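Local coordinates for tetratricopeptide repeat protein (Parabacteroides merdae ATCC 43184, PDB 4R7S), which is of unknown function but, as a tetratricopeptide repeat protein, probably serves as a helical scaffold that binds a protein or peptide partner, at residues Q54-L57 with Q58-L61; A94-D97 with Y98-L102; I151-M155 with R156-D160; E161-R164 with I165-L169; G241-K244 with E245-K248. All coordinates share one frame; numbering follows the deposited sequence.

Overall arrangement
All five contacts are local, joining residues a few positions apart along a helix, at its start, or round the turn between two, and they follow one another along an all-helical chain. Interaction 1 opens helix 57-68, and interaction 2 lies on helix 91-104, the two centres about 20 Å apart. Interactions 3 and 4 are neighbours, centres about 10 Å apart: both use helix 159-172, and K154 CB packs 3.4 Å from S162 OG. They lie across the chain's centre from interaction 1. Interaction 5 starts the last helix, 244-252, its centre about 25 Å from that of interaction 3. Interactions 2 and 4 thus sample single helices, and 1, 3 and 5 turns, of a TPR superhelix.

Interaction 1 of 5, residues Q54-L57 with Q58-L61; sequences QGKL and QEAL
K56 and E59 meet at the start of helix 57-68, where the chain has just turned out of the preceding helix through a Schellman motif at G55. The close-packed part is backbone. K56 stands at the N-cap position, and its O accepts the first helical bond, from A60 N at 2.9 Å; L57 O takes L61 N in the same i to i+4 pattern. The methyl of A60 presses on that first carbonyl, with CB 3.3 Å from K56 O. The looser, outer side is charged. The lysine chain, bent at chi2 and chi3, passes obliquely across the glutamate, so that CB of K56 lies 3.5 Å from E59 OE1 while NZ reaches E59 OE2 at 3.3 Å, a salt bridge whose hydrogen bond is weak. The stronger mate of this ammonium is E24, on helix 20-33. With an alanine in place of E59, K56 NZ would probably lose its weaker carboxylate and the lysine stem the group it lies against. Toward the interior of this tetratricopeptide repeat, A60 touches Q51 and R52 of helix 40-52 and, with L61, L84 of helix 75-87; L57 reaches E87 on that second helix, so the new helix starts wedged between the two.

Interaction 2 of 5, residues A94-D97 with Y98-L102; sequences ALND and YNTLL
T100 and N96 make the one hydrogen bond between the two segments that involves a side chain. The threonine hydroxyl turns back along the helix, OG1 lying anti to its own carbonyl carbon (chi1 -59°), and donates to N96 O at 3.0 Å. The amide T100 N reaches the same oxygen at 2.9 Å from the opposite face of the carbonyl plane, so two donors grip N96 O. Backbone bonds of the i to i+4 kind form the rest of the ladder: Y98 N to A94 O, N99 N to L95 O at 2.8 Å, and L101 N to D97 O. Van der Waals packing runs alongside. The Y98 ring lies obliquely to the preceding turn, its CD2 3.3 Å from A94 O and its CE2 4.5 Å from the methyl of A94. L95 and N99 pass at a slant, CD1 of the leucine lying 3.7 Å from N99 OD1, an oxygen that accepts a hydrogen bond from R115. D97 turns its carboxylate elsewhere, to a salt bridge with R81. Helix 91-104 is sandwiched in the TPR array: A94, D97 and Y98 pack on helix 75-87, whereas L95 and L102 meet helix 109-121, and Y98 also touches C114 there.

Interaction 3 of 5, residues I151-M155 with R156-D160; sequences ILEKM and RGNYD. With EDO (1,2-ethanediol), chain D.
Helix 143-156 ends here in a Schellman motif: N158 N bonds E153 O at 2.7 Å, G157 takes positive phi (92°), and the chain turns at once into helix 159-172, the tight helix-turn-helix link of TPR-like folds. At those backbone angles a CB on G157 would be jammed against the carbonyl oxygen of R156. R156 N still bonds L152 O in the helical manner, but G157 N makes the motif's second bond, to K154 O, from well above the carbonyl plane. Round the outside of the turn, the E153 carboxylate gathers the side chains. R156 lies alongside it, pointing the same way, and grips it side-on: NE reaches E153 OE1 at 3.0 Å and NH2 reaches E153 OE2 at 3.1 Å. Both oxygens sit in the guanidinium plane, yet the nitrogens approach from above the carboxylate plane, the two groups being turned 50° apart. L152 lies over one guanidinium face, while NH2 also bridges to E129 of helix 125-138, the stronger partner. This pairing of R156 with two acids probably keeps both of them ionised. On the other side of the turn, the Y159 ring lies obliquely to K154 O, with CE1 3.4 Å away. K154 instead forms a salt bridge with D185 of helix 178-189, and its NZ makes a weak hydrogen bond to O1 of a 1,2-ethanediol, probably from the crystallisation liquor. N158 stands at the N-cap position without making a capping bond; instead its ND2 donates to E153 OE1 at 2.9 Å, on the face of the carboxylate opposite to R156 NE.

Interaction 4 of 5, residues E161-R164 with I165-L169; sequences ESER and IFNYL
I165 is crossed by R164 and packed against the turn before it: its CG1 lies 3.5 Å from R164 NH2, beneath one face of the guanidinium, and 3.3 Å from E161 O. One step round the helix, the F166 ring sits obliquely to S162, with CD2 3.2 Å from S162 O and CE2 3.6 Å from S162 OG. N167 then folds its amide back over E163, whose CG is 3.5 Å from N167 ND2. Under these contacts runs an unbroken i to i+4 ladder on helix 159-172, from I165 N to E161 O through to Y168 N to R164 O, as expected of one of the paired helices in a TPR-like stack. The guanidinium is probably kept over I165 by E161. The arginine, bent at chi3 (56°), meets this acid side-on, NE to E161 OE1 at 2.8 Å and NH2 to E161 OE2 at 2.7 Å, both bonds nearly straight and with the oxygens in the guanidinium plane. Farther out, S162 OG is hydrogen-bonded to A150 O of helix 143-156, against which F166 and I165 also pack. On the flank facing helix 178-189, R183 bonds N167 OD1, and Y187 OH the E163 carboxylate.

Interaction 5 of 5, residues G241-K244 with E245-K248; sequences GYNK and EVIK
Y242 presents the edge of its ring to V246: CG1 of the valine lies near the ring plane, 3.7 Å from Y242 CE2. I247 comes to the ring obliquely, its CD1 3.7 Å from Y242 CD2, so the two aliphatic side chains, one after the other on the first turn of the helix, meet neighbouring atoms of the tyrosine. The ring is brought there by CG lying anti to the backbone N (chi1 -169°), which sets it alongside V246 and I247. The first torsion of I247 is off a staggered position (chi1 -149°), with CG2 between the backbone N and the carbonyl carbon, 3.4 Å from K244 O. N243 is turned quite differently. Its amide lies across the N-terminal end of the helix, with OD1 facing the N-H groups of the first turn: V246 N donates at 3.0 Å in a fairly straight bond (164°), and E245 N adds a weak one to the same oxygen. The backbone carbonyl of N243 then takes I247 N at 2.8 Å, and K244 O takes K248 N. Outside the segment, Y242 leans on N212 and V215 of helix 211-223, and I247 also meets V215 as well as A237 and E238 of helix 227-238. Were Y242 an alanine, V246 CG1 and I247 CD1 would probably lose the ring they pack on, and the helix start part of its contact with helix 211-223. Together these features make an asparagine N-cap joined to a hydrophobic staple between Y242 and I247, just after the Schellman motif at G241.

Interaction 1 of 5, residues Q54-L57 with Q58-L61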
# COMPACT_ATOMS: atom_id res chain seq x y z
N GLN A 54 12.93 -7.64 -5.18
CA GLN A 54 13.32 -8.15 -6.49
C GLN A 54 12.09 -8.57 -7.30
O GLN A 54 12.21 -8.89 -8.50
CB GLN A 54 14.24 -9.36 -6.35
CG GLN A 54 15.71 -8.99 -6.25
CD GLN A 54 16.51 -10.25 -6.02
OE1 GLN A 54 16.95 -10.93 -6.96
NE2 GLN A 54 16.64 -10.63 -4.76
N GLY A 55 10.92 -8.58 -6.64
CA GLY A 55 9.66 -8.99 -7.24
C GLY A 55 9.41 -10.47 -7.13
O GLY A 55 8.40 -10.97 -7.64
N LYS A 56 10.33 -11.21 -6.47
CA LYS A 56 10.24 -12.66 -6.22
C LYS A 56 9.28 -12.85 -5.02
O LYS A 56 9.67 -13.27 -3.92
CB LYS A 56 11.63 -13.26 -5.97
CG LYS A 56 12.70 -12.80 -6.96
CD LYS A 56 13.70 -13.91 -7.26
CE LYS A 56 15.04 -13.75 -6.58
NZ LYS A 56 15.82 -15.03 -6.57
N LEU A 57 8.01 -12.48 -5.24
CA LEU A 57 6.95 -12.44 -4.24
C LEU A 57 6.60 -13.82 -3.65
O LEU A 57 6.45 -13.92 -2.43
CB LEU A 57 5.70 -11.77 -4.83
CG LEU A 57 5.85 -10.37 -5.44
CD1 LEU A 57 4.48 -9.76 -5.73
CD2 LEU A 57 6.65 -9.41 -4.53
N GLN A 58 6.47 -14.87 -4.49
CA GLN A 58 6.16 -16.21 -3.98
C GLN A 58 7.30 -16.74 -3.12
O GLN A 58 7.02 -17.34 -2.08
CB GLN A 58 5.81 -17.21 -5.11
CG GLN A 58 4.38 -17.09 -5.69
CD GLN A 58 3.26 -16.93 -4.67
OE1 GLN A 58 3.15 -17.65 -3.66
NE2 GLN A 58 2.39 -15.96 -4.93
N GLU A 59 8.57 -16.47 -3.52
CA GLU A 59 9.79 -16.88 -2.79
C GLU A 59 9.87 -16.18 -1.43
O GLU A 59 10.16 -16.81 -0.41
CB GLU A 59 11.05 -16.54 -3.60
CG GLU A 59 11.50 -17.64 -4.54
CD GLU A 59 12.14 -17.13 -5.81
OE1 GLU A 59 11.39 -16.67 -6.71
OE2 GLU A 59 13.38 -17.19 -5.92
N ALA A 60 9.64 -14.85 -1.45
CA ALA A 60 9.63 -13.98 -0.29
C ALA A 60 8.62 -14.48 0.72
O ALA A 60 8.91 -14.48 1.91
CB ALA A 60 9.30 -12.56 -0.71
N LEU A 61 7.46 -14.97 0.26
CA LEU A 61 6.44 -15.50 1.15
C LEU A 61 6.96 -16.74 1.87
O LEU A 61 6.75 -16.87 3.07
CB LEU A 61 5.12 -15.80 0.38
CG LEU A 61 4.00 -16.55 1.13
CD1 LEU A 61 3.60 -15.85 2.44
CD2 LEU A 61 2.79 -16.74 0.24

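Interaction 2 of 5, residues A94-D97 with Y98-L102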
# COMPACT_ATOMS: atom_id res chain seq x y z
N ALA A 94 -3.68 -11.70 4.89
CA ALA A 94 -3.09 -10.45 5.37
C ALA A 94 -3.76 -10.02 6.66
O ALA A 94 -3.06 -9.73 7.63
CB ALA A 94 -3.23 -9.36 4.31
N LEU A 95 -5.11 -10.04 6.68
CA LEU A 95 -5.96 -9.69 7.81
C LEU A 95 -5.63 -10.59 9.01
O LEU A 95 -5.39 -10.06 10.09
CB LEU A 95 -7.46 -9.82 7.40
CG LEU A 95 -8.57 -9.73 8.49
CD1 LEU A 95 -8.54 -8.41 9.24
CD2 LEU A 95 -9.93 -9.88 7.86
N ASN A 96 -5.52 -11.91 8.79
CA ASN A 96 -5.17 -12.86 9.85
C ASN A 96 -3.82 -12.51 10.53
O ASN A 96 -3.70 -12.63 11.75
CB ASN A 96 -5.15 -14.30 9.30
CG ASN A 96 -4.65 -15.34 10.30
OD1 ASN A 96 -5.17 -15.47 11.42
ND2 ASN A 96 -3.59 -16.07 9.92
N ASP A 97 -2.80 -12.08 9.73
CA ASP A 97 -1.50 -11.68 10.29
C ASP A 97 -1.62 -10.36 11.11
O ASP A 97 -0.98 -10.27 12.17
CB ASP A 97 -0.44 -11.56 9.19
CG ASP A 97 0.25 -12.86 8.80
OD1 ASP A 97 -0.04 -13.91 9.44
OD2 ASP A 97 1.08 -12.83 7.88
N TYR A 98 -2.46 -9.38 10.64
CA TYR A 98 -2.71 -8.13 11.39
C TYR A 98 -3.47 -8.47 12.66
O TYR A 98 -3.23 -7.87 13.70
CB TYR A 98 -3.45 -7.06 10.57
CG TYR A 98 -2.62 -6.47 9.44
CD1 TYR A 98 -1.39 -5.86 9.70
CD2 TYR A 98 -3.07 -6.50 8.12
CE1 TYR A 98 -0.60 -5.35 8.67
CE2 TYR A 98 -2.30 -5.97 7.08
CZ TYR A 98 -1.06 -5.41 7.36
OH TYR A 98 -0.26 -4.90 6.36
N ASN A 99 -4.34 -9.48 12.59
CA ASN A 99 -5.09 -9.92 13.76
C ASN A 99 -4.16 -10.54 14.79
O ASN A 99 -4.26 -10.21 15.97
CB ASN A 99 -6.19 -10.89 13.37
CG ASN A 99 -7.36 -10.23 12.72
OD1 ASN A 99 -7.50 -8.98 12.70
ND2 ASN A 99 -8.24 -11.07 12.19
N THR A 100 -3.22 -11.37 14.35
CA THR A 100 -2.21 -11.95 15.23
C THR A 100 -1.41 -10.80 15.85
O THR A 100 -1.28 -10.71 17.08
CB THR A 100 -1.29 -12.94 14.45
OG1 THR A 100 -2.08 -13.99 13.88
CG2 THR A 100 -0.18 -13.54 15.32
N LEU A 101 -0.92 -9.89 15.00
CA LEU A 101 -0.14 -8.74 15.43
C LEU A 101 -0.89 -7.89 16.46
O LEU A 101 -0.36 -7.65 17.54
CB LEU A 101 0.24 -7.88 14.21
CG LEU A 101 1.51 -7.11 14.31
CD1 LEU A 101 1.97 -6.70 12.94
CD2 LEU A 101 1.34 -5.89 15.16
N LEU A 102 -2.14 -7.46 16.14
CA LEU A 102 -2.93 -6.55 16.96
C LEU A 102 -3.52 -7.18 18.24
O LEU A 102 -3.78 -6.46 19.20
CB LEU A 102 -4.01 -5.85 16.12
CG LEU A 102 -3.41 -4.81 15.14
CD1 LEU A 102 -4.36 -4.44 14.03
CD2 LEU A 102 -2.86 -3.58 15.90

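Interaction 3 of 5, residues I151-M155 with R156-D160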
# COMPACT_ATOMS: atom_id res chain seq x y z
N ILE A 151 -11.62 8.20 3.59
CA ILE A 151 -11.78 7.15 2.56
C ILE A 151 -12.96 6.26 2.93
O ILE A 151 -13.80 5.99 2.09
CB ILE A 151 -10.45 6.36 2.35
CG1 ILE A 151 -9.35 7.29 1.80
CG2 ILE A 151 -10.65 5.13 1.42
CD1 ILE A 151 -7.97 6.90 2.23
N LEU A 152 -13.04 5.85 4.20
CA LEU A 152 -14.12 5.03 4.77
C LEU A 152 -15.51 5.65 4.53
O LEU A 152 -16.42 4.96 4.05
CB LEU A 152 -13.86 4.90 6.28
CG LEU A 152 -14.97 4.32 7.13
CD1 LEU A 152 -15.17 2.88 6.80
CD2 LEU A 152 -14.64 4.44 8.57
N GLU A 153 -15.67 6.94 4.87
CA GLU A 153 -16.92 7.68 4.74
C GLU A 153 -17.37 7.78 3.32
O GLU A 153 -18.56 7.59 3.05
CB GLU A 153 -16.81 9.07 5.37
CG GLU A 153 -16.76 9.05 6.89
CD GLU A 153 -17.86 8.36 7.69
OE1 GLU A 153 -18.80 7.78 7.10
OE2 GLU A 153 -17.77 8.39 8.94
N LYS A 154 -16.43 8.04 2.40
CA LYS A 154 -16.68 8.05 0.96
C LYS A 154 -17.21 6.66 0.51
O LYS A 154 -18.24 6.58 -0.15
CB LYS A 154 -15.38 8.40 0.23
CG LYS A 154 -15.43 8.12 -1.27
CD LYS A 154 -14.09 8.34 -1.96
CE LYS A 154 -13.24 7.10 -1.97
NZ LYS A 154 -11.89 7.43 -2.46
N MSE A 155 -16.53 5.56 0.89
CA MSE A 155 -16.96 4.20 0.49
C MSE A 155 -18.33 3.80 1.08
O MSE A 155 -19.05 2.99 0.47
CB MSE A 155 -15.89 3.18 0.85
CG MSE A 155 -14.55 3.41 0.15
SE MSE A 155 -14.58 3.59 -1.81
CE MSE A 155 -15.77 2.03 -2.27
N ARG A 156 -18.68 4.35 2.25
CA ARG A 156 -19.96 4.16 2.95
C ARG A 156 -21.11 4.96 2.31
O ARG A 156 -22.27 4.73 2.62
CB ARG A 156 -19.80 4.69 4.37
CG ARG A 156 -19.34 3.71 5.34
CD ARG A 156 -20.12 3.91 6.60
NE ARG A 156 -19.46 4.85 7.49
CZ ARG A 156 -18.97 4.52 8.67
NH1 ARG A 156 -19.06 3.27 9.10
NH2 ARG A 156 -18.40 5.44 9.44
N GLY A 157 -20.76 5.96 1.52
CA GLY A 157 -21.72 6.88 0.91
C GLY A 157 -21.99 8.12 1.75
O GLY A 157 -22.91 8.87 1.44
N ASN A 158 -21.18 8.37 2.84
CA ASN A 158 -21.36 9.58 3.66
C ASN A 158 -20.42 10.63 3.12
O ASN A 158 -19.45 11.01 3.78
CB ASN A 158 -21.15 9.34 5.18
CG ASN A 158 -22.10 8.33 5.79
OD1 ASN A 158 -23.19 8.03 5.26
ND2 ASN A 158 -21.70 7.77 6.92
N TYR A 159 -20.73 11.07 1.90
CA TYR A 159 -19.96 12.00 1.07
C TYR A 159 -19.69 13.33 1.74
O TYR A 159 -18.58 13.83 1.62
CB TYR A 159 -20.66 12.20 -0.28
CG TYR A 159 -20.79 10.91 -1.06
CD1 TYR A 159 -19.67 10.15 -1.39
CD2 TYR A 159 -22.04 10.43 -1.46
CE1 TYR A 159 -19.78 8.94 -2.08
CE2 TYR A 159 -22.16 9.23 -2.18
CZ TYR A 159 -21.03 8.49 -2.48
OH TYR A 159 -21.11 7.28 -3.14
N ASP A 160 -20.66 13.86 2.50
CA ASP A 160 -20.50 15.13 3.19
C ASP A 160 -19.52 15.03 4.33
O ASP A 160 -18.79 16.00 4.60
CB ASP A 160 -21.86 15.64 3.71
CG ASP A 160 -22.84 16.06 2.62
OD1 ASP A 160 -22.37 16.48 1.52
OD2 ASP A 160 -24.07 16.03 2.89
C1 EDO D . -8.90 5.39 -2.34
O1 EDO D . -10.08 4.70 -1.93
C2 EDO D . -7.84 5.46 -1.19
O2 EDO D . -7.36 4.18 -0.79

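Interaction 4 of 5, residues E161-R164 with I165-L169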
# COMPACT_ATOMS: atom_id res chain seq x y z
N GLU A 161 -19.51 13.88 5.01
CA GLU A 161 -18.58 13.67 6.12
C GLU A 161 -17.16 13.55 5.52
O GLU A 161 -16.23 14.24 5.96
CB GLU A 161 -18.99 12.45 6.97
CG GLU A 161 -18.21 12.26 8.28
CD GLU A 161 -17.89 13.44 9.19
OE1 GLU A 161 -18.34 14.57 8.93
OE2 GLU A 161 -17.13 13.22 10.16
N SER A 162 -17.05 12.76 4.44
CA SER A 162 -15.81 12.57 3.74
C SER A 162 -15.25 13.92 3.25
O SER A 162 -14.05 14.19 3.40
CB SER A 162 -16.05 11.63 2.57
OG SER A 162 -14.81 11.34 1.94
N GLU A 163 -16.12 14.76 2.68
CA GLU A 163 -15.74 16.06 2.14
C GLU A 163 -15.27 16.98 3.26
O GLU A 163 -14.29 17.69 3.09
CB GLU A 163 -16.90 16.68 1.35
CG GLU A 163 -16.51 18.01 0.71
CD GLU A 163 -17.62 18.85 0.13
OE1 GLU A 163 -18.79 18.74 0.57
OE2 GLU A 163 -17.31 19.64 -0.78
N ARG A 164 -15.97 16.95 4.41
CA ARG A 164 -15.59 17.76 5.56
C ARG A 164 -14.15 17.42 6.00
O ARG A 164 -13.36 18.34 6.23
CB ARG A 164 -16.57 17.53 6.72
CG ARG A 164 -16.36 18.48 7.89
CD ARG A 164 -17.01 17.98 9.18
NE ARG A 164 -16.57 16.64 9.58
CZ ARG A 164 -15.43 16.35 10.19
NH1 ARG A 164 -14.54 17.30 10.46
NH2 ARG A 164 -15.16 15.09 10.54
N ILE A 165 -13.81 16.11 6.08
CA ILE A 165 -12.48 15.63 6.50
C ILE A 165 -11.41 16.08 5.50
O ILE A 165 -10.39 16.63 5.92
CB ILE A 165 -12.46 14.10 6.72
CG1 ILE A 165 -13.49 13.69 7.78
CG2 ILE A 165 -11.02 13.63 7.09
CD1 ILE A 165 -13.83 12.20 7.85
N PHE A 166 -11.64 15.85 4.19
CA PHE A 166 -10.70 16.27 3.16
C PHE A 166 -10.54 17.77 3.16
O PHE A 166 -9.44 18.24 2.95
CB PHE A 166 -11.14 15.81 1.75
CG PHE A 166 -10.77 14.39 1.42
CD1 PHE A 166 -9.44 14.02 1.24
CD2 PHE A 166 -11.75 13.43 1.24
CE1 PHE A 166 -9.10 12.70 0.92
CE2 PHE A 166 -11.41 12.12 0.91
CZ PHE A 166 -10.09 11.75 0.77
N ASN A 167 -11.62 18.53 3.39
CA ASN A 167 -11.48 19.98 3.41
C ASN A 167 -10.61 20.41 4.60
O ASN A 167 -9.74 21.29 4.44
CB ASN A 167 -12.84 20.70 3.42
CG ASN A 167 -13.61 20.57 2.12
OD1 ASN A 167 -13.06 20.33 1.04
ND2 ASN A 167 -14.93 20.74 2.21
N TYR A 168 -10.79 19.75 5.75
CA TYR A 168 -10.03 20.06 6.94
C TYR A 168 -8.54 19.77 6.72
O TYR A 168 -7.71 20.64 7.01
CB TYR A 168 -10.58 19.31 8.18
CG TYR A 168 -9.66 19.42 9.38
CD1 TYR A 168 -9.43 20.66 9.99
CD2 TYR A 168 -8.98 18.31 9.87
CE1 TYR A 168 -8.56 20.77 11.08
CE2 TYR A 168 -8.14 18.41 10.99
CZ TYR A 168 -7.93 19.64 11.58
OH TYR A 168 -7.10 19.77 12.67
N LEU A 169 -8.20 18.56 6.22
CA LEU A 169 -6.83 18.12 5.98
C LEU A 169 -6.10 19.03 5.00
O LEU A 169 -4.93 19.34 5.22
CB LEU A 169 -6.79 16.67 5.47
CG LEU A 169 -7.23 15.57 6.44
CD1 LEU A 169 -7.20 14.17 5.77
CD2 LEU A 169 -6.40 15.58 7.72

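Interaction 5 of 5, residues G241-K244 with E245-K248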
# COMPACT_ATOMS: atom_id res chain seq x y z
N GLY A 241 2.03 1.80 -15.04
CA GLY A 241 1.80 0.56 -14.30
C GLY A 241 0.43 0.36 -13.68
O GLY A 241 0.31 -0.46 -12.75
N TYR A 242 -0.62 1.04 -14.18
CA TYR A 242 -1.99 0.83 -13.70
C TYR A 242 -2.47 -0.53 -14.17
O TYR A 242 -2.10 -0.93 -15.28
CB TYR A 242 -2.93 1.94 -14.21
CG TYR A 242 -4.30 1.96 -13.55
CD1 TYR A 242 -4.53 2.71 -12.40
CD2 TYR A 242 -5.35 1.22 -14.08
CE1 TYR A 242 -5.78 2.71 -11.78
CE2 TYR A 242 -6.61 1.23 -13.47
CZ TYR A 242 -6.82 1.98 -12.32
OH TYR A 242 -8.06 1.99 -11.73
N ASN A 243 -3.32 -1.24 -13.36
CA ASN A 243 -3.88 -2.56 -13.68
C ASN A 243 -4.21 -2.69 -15.19
O ASN A 243 -5.11 -2.02 -15.70
CB ASN A 243 -5.13 -2.89 -12.84
CG ASN A 243 -5.56 -4.34 -12.96
OD1 ASN A 243 -6.14 -4.77 -13.96
ND2 ASN A 243 -5.27 -5.14 -11.96
N LYS A 244 -3.43 -3.55 -15.87
CA LYS A 244 -3.49 -3.83 -17.30
C LYS A 244 -4.83 -4.37 -17.74
O LYS A 244 -5.25 -4.04 -18.84
CB LYS A 244 -2.37 -4.80 -17.72
CG LYS A 244 -1.23 -4.09 -18.47
CD LYS A 244 0.13 -4.74 -18.19
CE LYS A 244 1.22 -4.25 -19.12
NZ LYS A 244 1.70 -2.89 -18.76
N GLU A 245 -5.51 -5.18 -16.90
CA GLU A 245 -6.84 -5.74 -17.22
C GLU A 245 -7.90 -4.64 -17.26
O GLU A 245 -8.66 -4.55 -18.23
CB GLU A 245 -7.30 -6.81 -16.21
CG GLU A 245 -6.45 -8.06 -16.09
CD GLU A 245 -6.93 -8.94 -14.96
OE1 GLU A 245 -6.65 -8.60 -13.78
OE2 GLU A 245 -7.62 -9.95 -15.24
N VAL A 246 -7.95 -3.81 -16.18
CA VAL A 246 -8.91 -2.71 -15.99
C VAL A 246 -8.61 -1.62 -17.02
O VAL A 246 -9.55 -1.13 -17.66
CB VAL A 246 -8.90 -2.20 -14.52
CG1 VAL A 246 -9.53 -0.80 -14.39
CG2 VAL A 246 -9.60 -3.19 -13.60
N ILE A 247 -7.31 -1.29 -17.24
CA ILE A 247 -6.93 -0.27 -18.21
C ILE A 247 -7.35 -0.72 -19.61
O ILE A 247 -7.77 0.12 -20.41
CB ILE A 247 -5.44 0.14 -18.11
CG1 ILE A 247 -5.23 1.61 -18.53
CG2 ILE A 247 -4.52 -0.77 -18.90
CD1 ILE A 247 -5.54 2.61 -17.48
N LYS A 248 -7.34 -2.06 -19.87
CA LYS A 248 -7.78 -2.67 -21.14
C LYS A 248 -9.29 -2.40 -21.38
O LYS A 248 -9.67 -1.99 -22.47
CB LYS A 248 -7.48 -4.19 -21.15
CG LYS A 248 -7.67 -4.87 -22.52
CD LYS A 248 -7.79 -6.39 -22.44
CE LYS A 248 -9.08 -6.91 -23.04
NZ LYS A 248 -9.17 -6.66 -24.50